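Sugar isomerase (Sinorhizobium meliloti, PDB 3QC0) is probably a zinc-dependent sugar isomerase built on a xylose isomerase-like TIM barrel. Local coordinates at residues G6-Q17 against Q245-W256. Sequence-based numbering, arbitrary orientation.
Sequences GLSINLATIREQ and QEVEIFSADNWW
The indole of W256 is sandwiched between the side chain of R15 and the backbone at S251: R15 CD lies over one face, 3.8 Å from the centroid of the W256 six-membered ring in a CH-pi contact, and S251 N sits above the centre of the opposite face. At the indole edge, in plane, comes T13 O, while W256 NE1 donates to A12 O at 2.8 Å, an oxygen that also accepts from R15 N. Replacing W256 by an alanine would probably leave A12 O without its indole donor and the aliphatic part of R15 without a surface to lie on. F250 turns its ring edge to A12, with A12 CB 3.4 Å from F250 CE1.

Deeper in, N10 holds its CG anti to the backbone N (chi1 -179°), which brings its amide over the E248 carboxylate, the two planes 30° apart and stacked. Through this stacking the N10 amide borders the metal site, where E248 binds zinc with E142, D177 and H204. N10 ND2 donates to E246 OE2 (2.8 Å) on the anti side of the E246 carboxylate, somewhat out of its plane, and N10 OD1 closes an Asx turn onto A12 N. T13 OG1 accepts from I249 N at 3.0 Å.

Strands 7-10 and 245-247, first and last of eight, pair in parallel and close the barrel; strands 34-36 and 200-205 flank them, E246 OE1 and S8 OG both hydrogen-bond to T62 OG1, and helix 260-274 packs against L7 and V247.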
loop_
_atom_site.group_PDB
_atom_site.type_symbol
_atom_site.label_atom_id
_atom_site.label_comp_id
_atom_site.label_asym_id
_atom_site.label_seq_id
_atom_site.Cartn_x
_atom_site.Cartn_y
_atom_site.Cartn_z
ATOM N N GLY A 6 19.254 10.503 -20.806
ATOM C CA GLY A 6 17.982 10.250 -20.078
ATOM C C GLY A 6 18.013 9.433 -18.798
ATOM O O GLY A 6 16.947 9.043 -18.323
ATOM N N LEU A 7 19.198 9.116 -18.287
ATOM C CA LEU A 7 19.383 8.334 -17.069
ATOM C C LEU A 7 19.987 9.203 -15.954
ATOM O O LEU A 7 20.991 9.896 -16.150
ATOM C CB LEU A 7 20.284 7.123 -17.322
ATOM C CG LEU A 7 20.532 6.161 -16.156
ATOM C CD1 LEU A 7 19.177 5.614 -15.611
ATOM C CD2 LEU A 7 21.466 5.024 -16.563
ATOM N N SER A 8 19.392 9.140 -14.769
ATOM C CA SER A 8 19.905 9.748 -13.553
ATOM C C SER A 8 20.057 8.660 -12.504
ATOM O O SER A 8 19.276 7.687 -12.500
ATOM C CB SER A 8 18.923 10.840 -13.091
ATOM O OG SER A 8 19.366 11.459 -11.909
ATOM N N ILE A 9 21.011 8.803 -11.598
ATOM C CA ILE A 9 21.171 7.872 -10.479
ATOM C C ILE A 9 20.880 8.614 -9.178
ATOM O O ILE A 9 21.540 9.586 -8.823
ATOM C CB ILE A 9 22.585 7.245 -10.422
ATOM C CG1 ILE A 9 22.913 6.515 -11.735
ATOM C CG2 ILE A 9 22.736 6.333 -9.189
ATOM C CD1 ILE A 9 22.126 5.260 -12.051
ATOM N N ASN A 10 19.841 8.171 -8.468
ATOM C CA ASN A 10 19.617 8.618 -7.110
ATOM C C ASN A 10 20.702 7.935 -6.286
ATOM O O ASN A 10 20.866 6.718 -6.359
ATOM C CB ASN A 10 18.200 8.256 -6.652
ATOM C CG ASN A 10 17.904 8.718 -5.286
ATOM O OD1 ASN A 10 18.574 8.302 -4.314
ATOM N ND2 ASN A 10 16.795 9.481 -5.148
ATOM N N LEU A 11 21.477 8.711 -5.531
ATOM C CA LEU A 11 22.664 8.171 -4.894
ATOM C C LEU A 11 22.365 7.227 -3.752
ATOM O O LEU A 11 23.236 6.553 -3.254
ATOM C CB LEU A 11 23.559 9.320 -4.428
ATOM C CG LEU A 11 24.028 10.255 -5.550
ATOM C CD1 LEU A 11 25.138 11.236 -5.037
ATOM C CD2 LEU A 11 24.502 9.523 -6.801
ATOM N N ALA A 12 21.089 7.084 -3.373
ATOM C CA ALA A 12 20.747 6.002 -2.453
ATOM C C ALA A 12 21.117 4.649 -3.046
ATOM O O ALA A 12 21.416 3.705 -2.324
ATOM C CB ALA A 12 19.254 6.016 -2.124
ATOM N N THR A 13 21.088 4.557 -4.360
ATOM C CA THR A 13 21.356 3.301 -5.064
ATOM C C THR A 13 22.723 2.707 -4.733
ATOM O O THR A 13 22.873 1.478 -4.690
ATOM C CB THR A 13 21.186 3.508 -6.574
ATOM O OG1 THR A 13 19.824 3.877 -6.803
ATOM C CG2 THR A 13 21.474 2.243 -7.411
ATOM N N ILE A 14 23.687 3.585 -4.449
ATOM C CA ILE A 14 25.053 3.130 -4.086
ATOM C C ILE A 14 25.491 3.785 -2.778
ATOM O O ILE A 14 26.684 4.141 -2.573
ATOM C CB ILE A 14 26.079 3.363 -5.266
ATOM C CG1 ILE A 14 26.009 4.790 -5.799
ATOM C CG2 ILE A 14 25.850 2.320 -6.402
ATOM C CD1 ILE A 14 27.161 5.145 -6.808
ATOM N N ARG A 15 24.547 3.930 -1.855
ATOM C CA ARG A 15 24.782 4.687 -0.640
ATOM C C ARG A 15 25.714 3.988 0.341
ATOM O O ARG A 15 26.351 4.667 1.137
ATOM C CB ARG A 15 23.459 5.024 0.080
ATOM C CG ARG A 15 22.692 3.796 0.532
ATOM C CD ARG A 15 22.720 3.560 2.003
ATOM N NE ARG A 15 22.142 4.664 2.745
ATOM C CZ ARG A 15 22.154 4.745 4.077
ATOM N NH1 ARG A 15 22.701 3.772 4.811
ATOM N NH2 ARG A 15 21.615 5.801 4.689
ATOM N N GLU A 16 25.784 2.659 0.301
ATOM C CA GLU A 16 26.641 1.935 1.247
ATOM C C GLU A 16 28.091 1.980 0.762
ATOM O O GLU A 16 29.025 1.965 1.581
ATOM C CB GLU A 16 26.188 0.482 1.447
ATOM C CG GLU A 16 24.882 0.336 2.257
ATOM C CD GLU A 16 25.019 0.788 3.712
ATOM O OE1 GLU A 16 26.078 0.547 4.341
ATOM O OE2 GLU A 16 24.070 1.362 4.253
ATOM N N GLN A 17 28.251 2.092 -0.555
ATOM C CA GLN A 17 29.559 1.961 -1.212
ATOM C C GLN A 17 30.289 3.272 -1.388
ATOM O O GLN A 17 31.517 3.288 -1.413
ATOM C CB GLN A 17 29.377 1.347 -2.597
ATOM C CG GLN A 17 28.701 -0.033 -2.575
ATOM C CD GLN A 17 27.195 0.002 -2.858
ATOM O OE1 GLN A 17 26.449 0.825 -2.280
ATOM N NE2 GLN A 17 26.749 -0.876 -3.756
ATOM N N GLN A 245 15.079 9.482 -16.233
ATOM C CA GLN A 245 14.548 8.498 -15.315
ATOM C C GLN A 245 15.600 8.305 -14.249
ATOM O O GLN A 245 16.763 8.034 -14.579
ATOM C CB GLN A 245 14.260 7.186 -16.045
ATOM C CG GLN A 245 13.214 7.338 -17.124
ATOM C CD GLN A 245 12.991 6.049 -17.903
ATOM O OE1 GLN A 245 12.693 5.016 -17.317
ATOM N NE2 GLN A 245 13.136 6.104 -19.212
ATOM N N GLU A 246 15.191 8.448 -12.986
ATOM C CA GLU A 246 16.086 8.453 -11.849
ATOM C C GLU A 246 16.040 7.113 -11.114
ATOM O O GLU A 246 14.981 6.745 -10.554
ATOM C CB GLU A 246 15.668 9.605 -10.926
ATOM C CG GLU A 246 16.488 9.728 -9.653
ATOM C CD GLU A 246 15.915 10.753 -8.726
ATOM O OE1 GLU A 246 15.682 11.899 -9.178
ATOM O OE2 GLU A 246 15.690 10.424 -7.548
ATOM N N VAL A 247 17.129 6.363 -11.158
ATOM C CA VAL A 247 17.227 5.070 -10.508
ATOM C C VAL A 247 17.407 5.194 -9.014
ATOM O O VAL A 247 18.394 5.702 -8.513
ATOM C CB VAL A 247 18.354 4.224 -11.051
ATOM C CG1 VAL A 247 18.441 2.891 -10.287
ATOM C CG2 VAL A 247 18.178 4.071 -12.585
ATOM N N GLU A 248 16.407 4.718 -8.289
ATOM C CA GLU A 248 16.397 4.819 -6.841
ATOM C C GLU A 248 16.094 3.445 -6.269
ATOM O O GLU A 248 14.958 2.978 -6.245
ATOM C CB GLU A 248 15.368 5.855 -6.366
ATOM C CG GLU A 248 15.372 6.051 -4.867
ATOM C CD GLU A 248 14.348 7.032 -4.412
ATOM O OE1 GLU A 248 13.320 7.135 -5.066
ATOM O OE2 GLU A 248 14.608 7.741 -3.421
ATOM N N ILE A 249 17.152 2.763 -5.857
ATOM C CA ILE A 249 17.099 1.409 -5.328
ATOM C C ILE A 249 17.651 1.372 -3.903
ATOM O O ILE A 249 18.781 1.779 -3.657
ATOM C CB ILE A 249 17.903 0.414 -6.209
ATOM C CG1 ILE A 249 17.309 0.372 -7.617
ATOM C CG2 ILE A 249 17.908 -0.996 -5.564
ATOM C CD1 ILE A 249 18.148 -0.335 -8.705
ATOM N N PHE A 250 16.854 0.878 -2.969
ATOM C CA PHE A 250 17.268 0.548 -1.615
ATOM C C PHE A 250 17.314 -0.981 -1.533
ATOM O O PHE A 250 16.263 -1.619 -1.604
ATOM C CB PHE A 250 16.292 1.074 -0.534
ATOM C CG PHE A 250 15.843 2.517 -0.697
ATOM C CD1 PHE A 250 16.609 3.476 -1.316
ATOM C CD2 PHE A 250 14.644 2.921 -0.132
ATOM C CE1 PHE A 250 16.149 4.796 -1.444
ATOM C CE2 PHE A 250 14.196 4.233 -0.254
ATOM C CZ PHE A 250 14.949 5.170 -0.934
ATOM N N SER A 251 18.501 -1.582 -1.435
ATOM C CA SER A 251 18.627 -3.053 -1.485
ATOM C C SER A 251 19.691 -3.549 -0.516
ATOM O O SER A 251 20.854 -3.759 -0.896
ATOM C CB SER A 251 18.925 -3.526 -2.902
ATOM O OG SER A 251 19.069 -4.953 -2.964
ATOM N N ALA A 252 19.277 -3.776 0.717
ATOM C CA ALA A 252 20.217 -4.060 1.798
ATOM C C ALA A 252 20.960 -5.364 1.578
ATOM O O ALA A 252 22.123 -5.469 1.980
ATOM C CB ALA A 252 19.508 -4.086 3.152
ATOM N N ASP A 253 20.317 -6.350 0.982
ATOM C CA ASP A 253 20.917 -7.699 0.876
ATOM C C ASP A 253 21.416 -8.055 -0.509
ATOM O O ASP A 253 21.951 -9.159 -0.705
ATOM C CB ASP A 253 19.900 -8.744 1.344
ATOM C CG ASP A 253 19.704 -8.718 2.866
ATOM O OD1 ASP A 253 20.606 -8.199 3.591
ATOM O OD2 ASP A 253 18.655 -9.233 3.337
ATOM N N ASN A 254 21.294 -7.138 -1.464
ATOM C CA ASN A 254 21.765 -7.368 -2.817
ATOM C C ASN A 254 22.612 -6.191 -3.332
ATOM O O ASN A 254 23.835 -6.183 -3.136
ATOM C CB ASN A 254 20.603 -7.731 -3.767
ATOM C CG ASN A 254 21.071 -8.172 -5.132
ATOM O OD1 ASN A 254 22.275 -8.356 -5.359
ATOM N ND2 ASN A 254 20.133 -8.360 -6.060
ATOM N N TRP A 255 22.010 -5.176 -3.929
ATOM C CA TRP A 255 22.778 -4.155 -4.663
ATOM C C TRP A 255 23.677 -3.317 -3.773
ATOM O O TRP A 255 24.773 -2.921 -4.218
ATOM C CB TRP A 255 21.862 -3.278 -5.524
ATOM C CG TRP A 255 21.097 -4.132 -6.453
ATOM C CD1 TRP A 255 19.767 -4.509 -6.345
ATOM C CD2 TRP A 255 21.601 -4.788 -7.610
ATOM N NE1 TRP A 255 19.448 -5.348 -7.361
ATOM C CE2 TRP A 255 20.542 -5.563 -8.148
ATOM C CE3 TRP A 255 22.856 -4.837 -8.226
ATOM C CZ2 TRP A 255 20.683 -6.317 -9.300
ATOM C CZ3 TRP A 255 22.995 -5.586 -9.363
ATOM C CH2 TRP A 255 21.926 -6.312 -9.899
ATOM N N TRP A 256 23.305 -3.116 -2.519
ATOM C CA TRP A 256 24.166 -2.363 -1.604
ATOM C C TRP A 256 25.400 -3.166 -1.177
ATOM O O TRP A 256 26.298 -2.582 -0.591
ATOM C CB TRP A 256 23.433 -1.906 -0.336
ATOM C CG TRP A 256 22.495 -0.741 -0.559
ATOM C CD1 TRP A 256 22.366 0.004 -1.689
ATOM C CD2 TRP A 256 21.576 -0.200 0.390
ATOM N NE1 TRP A 256 21.419 0.995 -1.499
ATOM C CE2 TRP A 256 20.919 0.889 -0.232
ATOM C CE3 TRP A 256 21.243 -0.520 1.696
ATOM C CZ2 TRP A 256 19.947 1.640 0.413
ATOM C CZ3 TRP A 256 20.285 0.222 2.343
ATOM C CH2 TRP A 256 19.651 1.310 1.695
HETATM O O HOH W 1 14.764 8.634 -20.001
#